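Local coordinates for protein bacterial leucyl aminopeptidase (Legionella pneumophila, PDB 6ESL) that probably removes amino-terminal residues such as leucine from peptides, as a secreted zinc-dependent exopeptidase of family M28 that takes part in nutrient acquisition during intracellular infection of amoebas, at residues Thr138-Tyr143 with Ala157-Ser162; Tyr186-Leu191 with Ala208-Leu213; Ile251-Glu256 with Cys333-Ser338. All coordinates share one frame; numbering follows the deposited sequence.

Contact 1. Residues Thr138-Tyr143 with Ala157-Ser162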
loop_
_atom_site.group_PDB
_atom_site.type_symbol
_atom_site.label_atom_id
_atom_site.label_comp_id
_atom_site.label_asym_id
_atom_site.label_seq_id
_atom_site.Cartn_x
_atom_site.Cartn_y
_atom_site.Cartn_z
ATOM N N THR B 138 -19.584 15.239 -23.972
ATOM C CA THR B 138 -20.826 15.531 -24.696
ATOM C C THR B 138 -20.958 14.582 -25.861
ATOM O O THR B 138 -21.978 13.947 -26.014
ATOM C CB THR B 138 -20.879 17.012 -25.089
ATOM O OG1 THR B 138 -20.920 17.764 -23.855
ATOM C CG2 THR B 138 -22.113 17.365 -26.018
ATOM N N HIS B 139 -19.918 14.463 -26.655
ATOM C CA HIS B 139 -20.022 13.578 -27.826
ATOM C C HIS B 139 -20.175 12.119 -27.385
ATOM O O HIS B 139 -21.066 11.390 -27.839
ATOM C CB HIS B 139 -18.782 13.723 -28.666
ATOM C CG HIS B 139 -18.887 12.989 -29.966
ATOM N ND1 HIS B 139 -18.589 11.638 -30.074
ATOM C CD2 HIS B 139 -19.360 13.377 -31.178
ATOM C CE1 HIS B 139 -18.845 11.244 -31.310
ATOM N NE2 HIS B 139 -19.294 12.274 -31.995
ATOM N N MET B 140 -19.356 11.663 -26.426
ATOM C CA MET B 140 -19.408 10.214 -26.063
ATOM C C MET B 140 -20.764 9.866 -25.522
ATOM O O MET B 140 -21.302 8.834 -25.886
ATOM C CB MET B 140 -18.343 9.851 -25.030
ATOM C CG MET B 140 -16.953 9.802 -25.619
ATOM S SD MET B 140 -15.742 9.033 -24.508
ATOM C CE MET B 140 -16.156 7.281 -24.571
ATOM N N THR B 141 -21.338 10.733 -24.690
ATOM C CA THR B 141 -22.635 10.419 -24.087
ATOM C C THR B 141 -23.831 10.526 -25.055
ATOM O O THR B 141 -24.931 10.126 -24.719
ATOM C CB THR B 141 -22.930 11.262 -22.857
ATOM O OG1 THR B 141 -22.940 12.693 -23.180
ATOM C CG2 THR B 141 -21.898 11.022 -21.722
ATOM N N SER B 142 -23.589 10.981 -26.270
ATOM C CA SER B 142 -24.679 11.104 -27.229
ATOM C C SER B 142 -24.865 9.851 -28.023
ATOM O O SER B 142 -25.949 9.699 -28.613
ATOM C CB SER B 142 -24.460 12.316 -28.131
ATOM O OG SER B 142 -23.560 11.905 -29.121
ATOM N N TYR B 143 -23.970 8.878 -27.912
ATOM C CA TYR B 143 -24.240 7.588 -28.536
ATOM C C TYR B 143 -25.362 6.965 -27.674
ATOM O O TYR B 143 -25.360 7.130 -26.454
ATOM C CB TYR B 143 -22.995 6.705 -28.526
ATOM C CG TYR B 143 -21.844 7.260 -29.336
ATOM C CD1 TYR B 143 -21.710 6.956 -30.684
ATOM C CD2 TYR B 143 -20.893 8.085 -28.751
ATOM C CE1 TYR B 143 -20.660 7.460 -31.428
ATOM C CE2 TYR B 143 -19.840 8.594 -29.488
ATOM C CZ TYR B 143 -19.728 8.278 -30.825
ATOM O OH TYR B 143 -18.681 8.782 -31.562
ATOM N N ALA B 157 -15.341 3.518 -30.983
ATOM C CA ALA B 157 -13.933 3.212 -31.158
ATOM C C ALA B 157 -13.297 3.959 -32.382
ATOM O O ALA B 157 -12.154 4.490 -32.319
ATOM C CB ALA B 157 -13.776 1.701 -31.363
ATOM N N ASN B 158 -14.009 3.865 -33.529
ATOM C CA ASN B 158 -13.615 4.640 -34.734
ATOM C C ASN B 158 -13.423 6.195 -34.484
ATOM O O ASN B 158 -12.428 6.779 -34.882
ATOM C CB ASN B 158 -14.686 4.477 -35.805
ATOM C CG ASN B 158 -14.673 3.119 -36.450
ATOM O OD1 ASN B 158 -13.717 2.373 -36.360
ATOM N ND2 ASN B 158 -15.743 2.840 -37.198
ATOM N N TRP B 159 -14.381 6.795 -33.799
ATOM C CA TRP B 159 -14.314 8.241 -33.437
ATOM C C TRP B 159 -13.146 8.569 -32.519
ATOM O O TRP B 159 -12.425 9.471 -32.767
ATOM C CB TRP B 159 -15.608 8.662 -32.807
ATOM C CG TRP B 159 -15.635 10.101 -32.518
ATOM C CD1 TRP B 159 -15.839 11.138 -33.438
ATOM C CD2 TRP B 159 -15.460 10.721 -31.262
ATOM N NE1 TRP B 159 -15.824 12.335 -32.773
ATOM C CE2 TRP B 159 -15.568 12.112 -31.452
ATOM C CE3 TRP B 159 -15.239 10.236 -29.970
ATOM C CZ2 TRP B 159 -15.429 13.026 -30.399
ATOM C CZ3 TRP B 159 -15.105 11.173 -28.910
ATOM C CH2 TRP B 159 -15.182 12.509 -29.124
ATOM N N LEU B 160 -12.893 7.779 -31.477
ATOM C CA LEU B 160 -11.730 8.006 -30.649
ATOM C C LEU B 160 -10.419 7.924 -31.401
ATOM O O LEU B 160 -9.473 8.740 -31.209
ATOM C CB LEU B 160 -11.696 7.000 -29.420
ATOM C CG LEU B 160 -12.853 7.132 -28.464
ATOM C CD1 LEU B 160 -13.002 5.941 -27.461
ATOM C CD2 LEU B 160 -12.730 8.443 -27.715
ATOM N N LYS B 161 -10.334 6.925 -32.278
ATOM C CA LYS B 161 -9.147 6.735 -33.065
ATOM C C LYS B 161 -8.916 7.991 -33.975
ATOM O O LYS B 161 -7.796 8.499 -34.002
ATOM C CB LYS B 161 -9.308 5.474 -33.924
ATOM C CG LYS B 161 -8.150 5.167 -34.856
ATOM C CD LYS B 161 -8.290 3.711 -35.376
ATOM C CE LYS B 161 -7.020 3.115 -35.950
ATOM N NZ LYS B 161 -6.826 3.729 -37.322
ATOM N N SER B 162 -9.967 8.478 -34.636
ATOM C CA SER B 162 -9.870 9.700 -35.547
ATOM C C SER B 162 -9.446 10.881 -34.753
ATOM O O SER B 162 -8.568 11.600 -35.180
ATOM C CB SER B 162 -11.194 10.143 -36.119
ATOM O OG SER B 162 -11.606 9.213 -37.014
#
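An antiparallel helical hairpin forms this contact, near the edge of the zinc aminopeptidase fold: the end of helix 130-142 lies against the middle of helix 151-170. The two short axis segments run at 163° to each other and come within 11.6 Å of each other at their closest, a wide spacing that suits large flat side chains. His139 and Trp159 span it. Both point their CB atoms at the opposite helix and both place CG anti to the backbone N (chi1 -176° for Trp159), so the side chains reach out tip to tip and their rings overlap face to face with an offset. The result is an offset stack: the imidazole and the five-membered ring of the indole have centroids 3.8 Å apart and planes only 12° from parallel. A broad indole suits this spot because it offers one apolar face to the imidazole while its six-membered ring still reaches Met140. There CG of Met140 comes to 4.0 Å from CZ3 of Trp159, crossing it obliquely. The methionine then bends at chi3 and continues inward, where its SD lies 4.4 Å from CD2 of Leu160. Leu160 is buried and also packs on Met231 of helix 220-239 and on Leu191, so this flank of the hairpin merges with the interior. Tyr143, just beyond Ser142, sends its hydroxyl to the CB that carries the indole, OH to Trp159 CB 3.3 Å. Beside it the backbone N and hydroxyl of Ser142 both donate to the carbonyl oxygen of His139. The serine OG makes its bond at 2.9 Å to His139 O, in the plane of the carbonyl and on one of its lone pairs.

Contact 2. Residues Tyr186-Leu191 with Ala208-Leu213; sequences YKQPSL and AHMDTL. With ZN (zinc ion), chain F.
Gln188, just after the corner in the chain at Lys187, reaches across to the turn that follows strand 203-209, the strand that ends in the zinc ligand His209. From a CB directed at that turn the chain runs straight, CG anti to the backbone N and chi2 also near 180°. Its CG passes 3.7 Å from SD of Met210, and CD then lies 3.6 Å from Met210 CG, so the two long side chains meet tip to tip. At the end the amide divides its work. OE1 lies 3.5 Å from CB of Asp211, with the amide and carboxylate planes almost perpendicular, and it accepts from Ala255 N. NE2 rests on the methionine and donates to the backbone oxygens of Arg146 and Gly153. Three bonds thus fix the rotation of a buried amide, a task for which glutamine, with both donor and acceptor, is well suited. Met210 bends at chi3 and lays its methyl over the strand, CE 3.4 Å from the carbonyl oxygen of Pro189. That oxygen is buried here and has no polar partner in the model, so the soft methyl covers it without satisfying it. Asp211 turns its carboxylate the other way, toward the metal. His209 ND1 donates to Asp211 OD1 at 2.9 Å, a bent bond of 141° that meets the oxygen from above the carboxylate plane, while His209 NE2 binds the zinc ion at 2.2 Å. Asp222, Asp284 and water 1 also coordinate this ion. Asp211 OD2 accepts from the backbone N of Glu257, a ligand of the second zinc. Asp211 is therefore a second-shell residue that orients the histidine ring, and its negative charge would probably make NE2 a stronger electron-pair ligand for the zinc.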
loop_
_atom_site.group_PDB
_atom_site.type_symbol
_atom_site.label_atom_id
_atom_site.label_comp_id
_atom_site.label_asym_id
_atom_site.label_seq_id
_atom_site.Cartn_x
_atom_site.Cartn_y
_atom_site.Cartn_z
ATOM N N TYR B 186 -16.737 -9.957 -29.879
ATOM C CA TYR B 186 -17.257 -8.614 -29.729
ATOM C C TYR B 186 -16.819 -7.749 -30.893
ATOM O O TYR B 186 -15.619 -7.701 -31.223
ATOM C CB TYR B 186 -16.763 -7.958 -28.427
ATOM C CG TYR B 186 -17.336 -8.621 -27.199
ATOM C CD1 TYR B 186 -18.596 -8.278 -26.719
ATOM C CD2 TYR B 186 -16.644 -9.625 -26.547
ATOM C CE1 TYR B 186 -19.193 -8.961 -25.655
ATOM C CE2 TYR B 186 -17.166 -10.256 -25.417
ATOM C CZ TYR B 186 -18.481 -9.892 -24.971
ATOM O OH TYR B 186 -19.078 -10.553 -23.893
ATOM N N LYS B 187 -17.770 -7.056 -31.501
ATOM C CA LYS B 187 -17.379 -6.225 -32.648
ATOM C C LYS B 187 -16.617 -4.945 -32.325
ATOM O O LYS B 187 -15.855 -4.473 -33.160
ATOM C CB LYS B 187 -18.579 -5.927 -33.536
ATOM C CG LYS B 187 -19.730 -5.304 -32.816
ATOM C CD LYS B 187 -20.852 -4.949 -33.790
ATOM C CE LYS B 187 -21.715 -6.169 -34.138
ATOM N NZ LYS B 187 -23.008 -5.588 -34.630
ATOM N N GLN B 188 -16.782 -4.379 -31.117
ATOM C CA GLN B 188 -15.928 -3.211 -30.688
ATOM C C GLN B 188 -14.477 -3.592 -30.417
ATOM O O GLN B 188 -14.216 -4.429 -29.535
ATOM C CB GLN B 188 -16.518 -2.556 -29.435
ATOM C CG GLN B 188 -15.876 -1.309 -28.847
ATOM C CD GLN B 188 -16.571 -0.950 -27.567
ATOM O OE1 GLN B 188 -16.380 -1.678 -26.541
ATOM N NE2 GLN B 188 -17.408 0.131 -27.568
ATOM N N PRO B 189 -13.523 -3.027 -31.155
ATOM C CA PRO B 189 -12.111 -3.201 -30.855
ATOM C C PRO B 189 -11.668 -2.289 -29.759
ATOM O O PRO B 189 -12.335 -1.229 -29.490
ATOM C CB PRO B 189 -11.413 -2.767 -32.118
ATOM C CG PRO B 189 -12.345 -1.799 -32.756
ATOM C CD PRO B 189 -13.731 -1.992 -32.234
ATOM N N SER B 190 -10.564 -2.707 -29.085
ATOM C CA SER B 190 -9.836 -1.804 -28.281
ATOM C C SER B 190 -8.951 -0.848 -29.181
ATOM O O SER B 190 -8.377 -1.265 -30.182
ATOM C CB SER B 190 -9.005 -2.485 -27.197
ATOM O OG SER B 190 -9.785 -3.192 -26.210
ATOM N N LEU B 191 -8.815 0.402 -28.735
ATOM C CA LEU B 191 -7.958 1.419 -29.383
ATOM C C LEU B 191 -6.672 1.577 -28.612
ATOM O O LEU B 191 -6.675 1.966 -27.436
ATOM C CB LEU B 191 -8.645 2.746 -29.422
ATOM C CG LEU B 191 -7.777 3.948 -29.930
ATOM C CD1 LEU B 191 -7.246 3.648 -31.350
ATOM C CD2 LEU B 191 -8.652 5.189 -29.846
ATOM N N ALA B 208 -8.509 3.830 -20.067
ATOM C CA ALA B 208 -9.914 4.031 -19.690
ATOM C C ALA B 208 -10.711 3.039 -20.563
ATOM O O ALA B 208 -10.173 2.559 -21.586
ATOM C CB ALA B 208 -10.338 5.483 -20.069
ATOM N N HIS B 209 -11.959 2.829 -20.289
ATOM C CA HIS B 209 -12.784 1.963 -21.072
ATOM C C HIS B 209 -13.837 2.772 -21.790
ATOM O O HIS B 209 -14.374 3.637 -21.234
ATOM C CB HIS B 209 -13.319 0.754 -20.313
ATOM C CG HIS B 209 -14.356 1.014 -19.291
ATOM N ND1 HIS B 209 -15.689 0.939 -19.545
ATOM C CD2 HIS B 209 -14.253 1.264 -17.972
ATOM C CE1 HIS B 209 -16.358 1.160 -18.440
ATOM N NE2 HIS B 209 -15.504 1.373 -17.485
ATOM N N MET B 210 -14.162 2.372 -23.008
ATOM C CA MET B 210 -14.964 3.211 -23.877
ATOM C C MET B 210 -16.444 2.776 -23.806
ATOM O O MET B 210 -17.357 3.485 -24.345
ATOM C CB MET B 210 -14.447 3.075 -25.341
ATOM C CG MET B 210 -14.752 1.750 -26.023
ATOM S SD MET B 210 -14.283 1.832 -27.768
ATOM C CE MET B 210 -12.538 1.649 -27.758
ATOM N N ASP B 211 -16.691 1.591 -23.268
ATOM C CA ASP B 211 -17.980 0.943 -23.370
ATOM C C ASP B 211 -18.956 1.206 -22.231
ATOM O O ASP B 211 -18.591 1.757 -21.196
ATOM C CB ASP B 211 -17.827 -0.588 -23.584
ATOM C CG ASP B 211 -17.267 -1.296 -22.343
ATOM O OD1 ASP B 211 -16.291 -0.778 -21.799
ATOM O OD2 ASP B 211 -17.814 -2.367 -21.979
ATOM N N THR B 212 -20.191 0.755 -22.469
ATOM C CA THR B 212 -21.300 0.766 -21.546
ATOM C C THR B 212 -22.074 -0.505 -21.659
ATOM O O THR B 212 -21.769 -1.421 -22.481
ATOM C CB THR B 212 -22.289 1.917 -21.884
ATOM O OG1 THR B 212 -22.981 1.619 -23.156
ATOM C CG2 THR B 212 -21.580 3.245 -21.928
ATOM N N LEU B 213 -23.105 -0.605 -20.847
ATOM C CA LEU B 213 -24.087 -1.682 -21.005
ATOM C C LEU B 213 -24.968 -1.405 -22.269
ATOM O O LEU B 213 -24.886 -0.340 -22.901
ATOM C CB LEU B 213 -24.968 -1.808 -19.756
ATOM C CG LEU B 213 -24.420 -2.099 -18.385
ATOM C CD1 LEU B 213 -25.480 -2.597 -17.472
ATOM C CD2 LEU B 213 -23.331 -3.084 -18.628
HETATM ZN ZN ZN F . -16.123 1.519 -15.419
HETATM O O HOH W 1 -16.604 1.535 -13.284
#

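Contact 3. Residues Ile251-Glu256 with Cys333-Ser338; sequences IWYAAE and CSDHAS
Asp335, Glu256 and Tyr253 carry this contact, in which the turn after strand 248-253 meets the loop leading into helix 336-340 beside the two-zinc site. Asp335 has the most surface buried. It sets CG anti to its carbonyl carbon and inserts its carboxylate between the other two side chains. Tyr253 slides past it in the opposite direction, the ring CD2 being 3.2 Å from Asp335 OD2, with ring and carboxylate planes 43° apart. The tyrosine hydroxyl is hydrogen-bonded to Trp339 NE1, so the residue offers carbon to the aspartate and a polar tip to the helix beyond. On its other flank the same oxygen, Asp335 OD2, lies 3.2 Å from CG of Glu256; it also has a weak hydrogen bond from Gln282 NE2. Water 2 bridges the two segments, donating to Asp335 OD1 at 2.6 Å and to the carbonyl oxygen of Ala254 at 2.9 Å, and so ties the loop to the turn. Glu256 keeps its CG anti to the backbone N but bends sharply at chi2 (-83°). This carries its carboxylate away from that of Asp335, 89° between the planes, and to about 4 Å from a zinc ion. The position just before the zinc ligand Glu257 is where relatives in family M28 keep their general base, and the place of Glu256 is consistent with that role. Ser334 OG is hydrogen-bonded to Gln282 NE2 and to OD2 of the zinc ligand Asp284. Glu256 OE2 lies 3.2 Å from the carbonyl oxygen of Cys333, an acceptor facing an acceptor, with Asp335 OD2 5.0 Å away; the carbonyl dipole and the carboxylate of Asp335 would tend to raise the proton affinity of Glu256, whereas the zinc ions would tend to lower it.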
loop_
_atom_site.group_PDB
_atom_site.type_symbol
_atom_site.label_atom_id
_atom_site.label_comp_id
_atom_site.label_asym_id
_atom_site.label_seq_id
_atom_site.Cartn_x
_atom_site.Cartn_y
_atom_site.Cartn_z
ATOM N N ILE B 251 -4.784 4.224 -24.101
ATOM C CA ILE B 251 -5.562 3.093 -24.521
ATOM C C ILE B 251 -6.994 3.246 -24.081
ATOM O O ILE B 251 -7.233 3.479 -22.902
ATOM C CB ILE B 251 -4.945 1.773 -23.953
ATOM C CG1 ILE B 251 -3.464 1.712 -24.285
ATOM C CG2 ILE B 251 -5.701 0.564 -24.531
ATOM C CD1 ILE B 251 -2.750 0.387 -24.096
ATOM N N TRP B 252 -7.946 3.016 -24.992
ATOM C CA TRP B 252 -9.328 2.953 -24.666
ATOM C C TRP B 252 -9.795 1.512 -24.876
ATOM O O TRP B 252 -9.904 1.056 -25.997
ATOM C CB TRP B 252 -10.151 3.892 -25.463
ATOM C CG TRP B 252 -9.876 5.409 -25.159
ATOM C CD1 TRP B 252 -10.596 6.221 -24.353
ATOM C CD2 TRP B 252 -8.775 6.211 -25.637
ATOM N NE1 TRP B 252 -10.046 7.476 -24.304
ATOM C CE2 TRP B 252 -8.931 7.497 -25.080
ATOM C CE3 TRP B 252 -7.661 5.966 -26.471
ATOM C CZ2 TRP B 252 -8.028 8.562 -25.374
ATOM C CZ3 TRP B 252 -6.750 7.039 -26.717
ATOM C CH2 TRP B 252 -6.947 8.294 -26.176
ATOM N N TYR B 253 -10.102 0.803 -23.772
ATOM C CA TYR B 253 -10.410 -0.578 -23.887
ATOM C C TYR B 253 -11.861 -0.799 -24.286
ATOM O O TYR B 253 -12.707 -0.109 -23.816
ATOM C CB TYR B 253 -10.193 -1.287 -22.506
ATOM C CG TYR B 253 -8.859 -1.055 -21.934
ATOM C CD1 TYR B 253 -7.711 -1.731 -22.469
ATOM C CD2 TYR B 253 -8.685 -0.225 -20.835
ATOM C CE1 TYR B 253 -6.466 -1.581 -21.874
ATOM C CE2 TYR B 253 -7.419 0.024 -20.310
ATOM C CZ TYR B 253 -6.333 -0.661 -20.811
ATOM O OH TYR B 253 -5.111 -0.448 -20.256
ATOM N N ALA B 254 -12.097 -1.806 -25.116
ATOM C CA ALA B 254 -13.408 -2.306 -25.424
ATOM C C ALA B 254 -13.900 -3.236 -24.309
ATOM O O ALA B 254 -13.079 -3.867 -23.608
ATOM C CB ALA B 254 -13.316 -3.141 -26.709
ATOM N N ALA B 255 -15.237 -3.332 -24.180
ATOM C CA ALA B 255 -15.840 -4.448 -23.523
ATOM C C ALA B 255 -15.374 -4.660 -22.058
ATOM O O ALA B 255 -15.305 -5.797 -21.564
ATOM C CB ALA B 255 -15.633 -5.757 -24.363
ATOM N N GLU B 256 -15.076 -3.592 -21.350
ATOM C CA GLU B 256 -14.788 -3.648 -19.944
ATOM C C GLU B 256 -15.973 -4.197 -19.145
ATOM O O GLU B 256 -15.756 -5.010 -18.224
ATOM C CB GLU B 256 -14.289 -2.353 -19.406
ATOM C CG GLU B 256 -13.728 -2.415 -17.986
ATOM C CD GLU B 256 -14.790 -2.324 -16.880
ATOM O OE1 GLU B 256 -15.989 -2.045 -17.225
ATOM O OE2 GLU B 256 -14.481 -2.766 -15.714
ATOM N N CYS B 333 -12.506 -5.424 -10.970
ATOM C CA CYS B 333 -13.055 -4.089 -10.758
ATOM C C CYS B 333 -13.018 -3.279 -12.048
ATOM O O CYS B 333 -14.047 -2.819 -12.544
ATOM C CB CYS B 333 -12.285 -3.360 -9.656
ATOM S SG CYS B 333 -12.891 -1.695 -9.297
ATOM N N SER B 334 -11.815 -3.116 -12.582
ATOM C CA SER B 334 -11.590 -2.433 -13.833
ATOM C C SER B 334 -10.323 -2.914 -14.499
ATOM O O SER B 334 -9.676 -3.832 -14.039
ATOM C CB SER B 334 -11.519 -0.924 -13.619
ATOM O OG SER B 334 -11.799 -0.205 -14.772
ATOM N N ASP B 335 -9.976 -2.268 -15.602
ATOM C CA ASP B 335 -8.952 -2.782 -16.513
ATOM C C ASP B 335 -7.522 -2.871 -15.956
ATOM O O ASP B 335 -6.731 -3.662 -16.443
ATOM C CB ASP B 335 -8.976 -2.015 -17.884
ATOM C CG ASP B 335 -10.287 -2.114 -18.520
ATOM O OD1 ASP B 335 -10.647 -3.258 -18.899
ATOM O OD2 ASP B 335 -10.916 -0.995 -18.712
ATOM N N HIS B 336 -7.214 -2.142 -14.887
ATOM C CA HIS B 336 -5.920 -2.308 -14.245
ATOM C C HIS B 336 -5.697 -3.736 -13.815
ATOM O O HIS B 336 -4.536 -4.196 -13.806
ATOM C CB HIS B 336 -5.816 -1.391 -13.030
ATOM C CG HIS B 336 -6.907 -1.606 -12.040
ATOM N ND1 HIS B 336 -8.227 -1.205 -12.291
ATOM C CD2 HIS B 336 -6.899 -2.215 -10.810
ATOM C CE1 HIS B 336 -8.960 -1.595 -11.230
ATOM N NE2 HIS B 336 -8.171 -2.214 -10.332
ATOM N N ALA B 337 -6.764 -4.473 -13.531
ATOM C CA ALA B 337 -6.628 -5.835 -13.043
ATOM C C ALA B 337 -5.996 -6.761 -14.052
ATOM O O ALA B 337 -5.304 -7.720 -13.688
ATOM C CB ALA B 337 -7.979 -6.392 -12.549
ATOM N N SER B 338 -6.335 -6.541 -15.328
ATOM C CA SER B 338 -5.742 -7.260 -16.416
ATOM C C SER B 338 -4.218 -7.204 -16.468
ATOM O O SER B 338 -3.575 -8.263 -16.707
ATOM C CB SER B 338 -6.402 -6.878 -17.745
ATOM O OG SER B 338 -7.830 -7.069 -17.656
HETATM O O HOH W 2 -11.769 -4.247 -21.044
#

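The three contacts step inward from the hairpin to the zinc site. The centres of contacts 1 and 2 are about 11 Å apart, those of contacts 2 and 3 about 9 Å, and those of contacts 1 and 3 about 17 Å. Ala157 CB of the hairpin packs 3.6 Å from Met210 SD, joining helix 151-170 to the turn of contact 2. Strand 248-253 lies between the two strands of contact 2, and it or the residue after it meets both: Ala208 O to Tyr253 N is 2.8 Å, and Ser190 OG to Ala254 N is 2.9 Å, both probable hydrogen bonds. Contact 2 supplies the zinc ligand His209 and contact 3 sets Glu256 close to zinc, whereas the side chain of Met140 in contact 1 is about 11 Å from one.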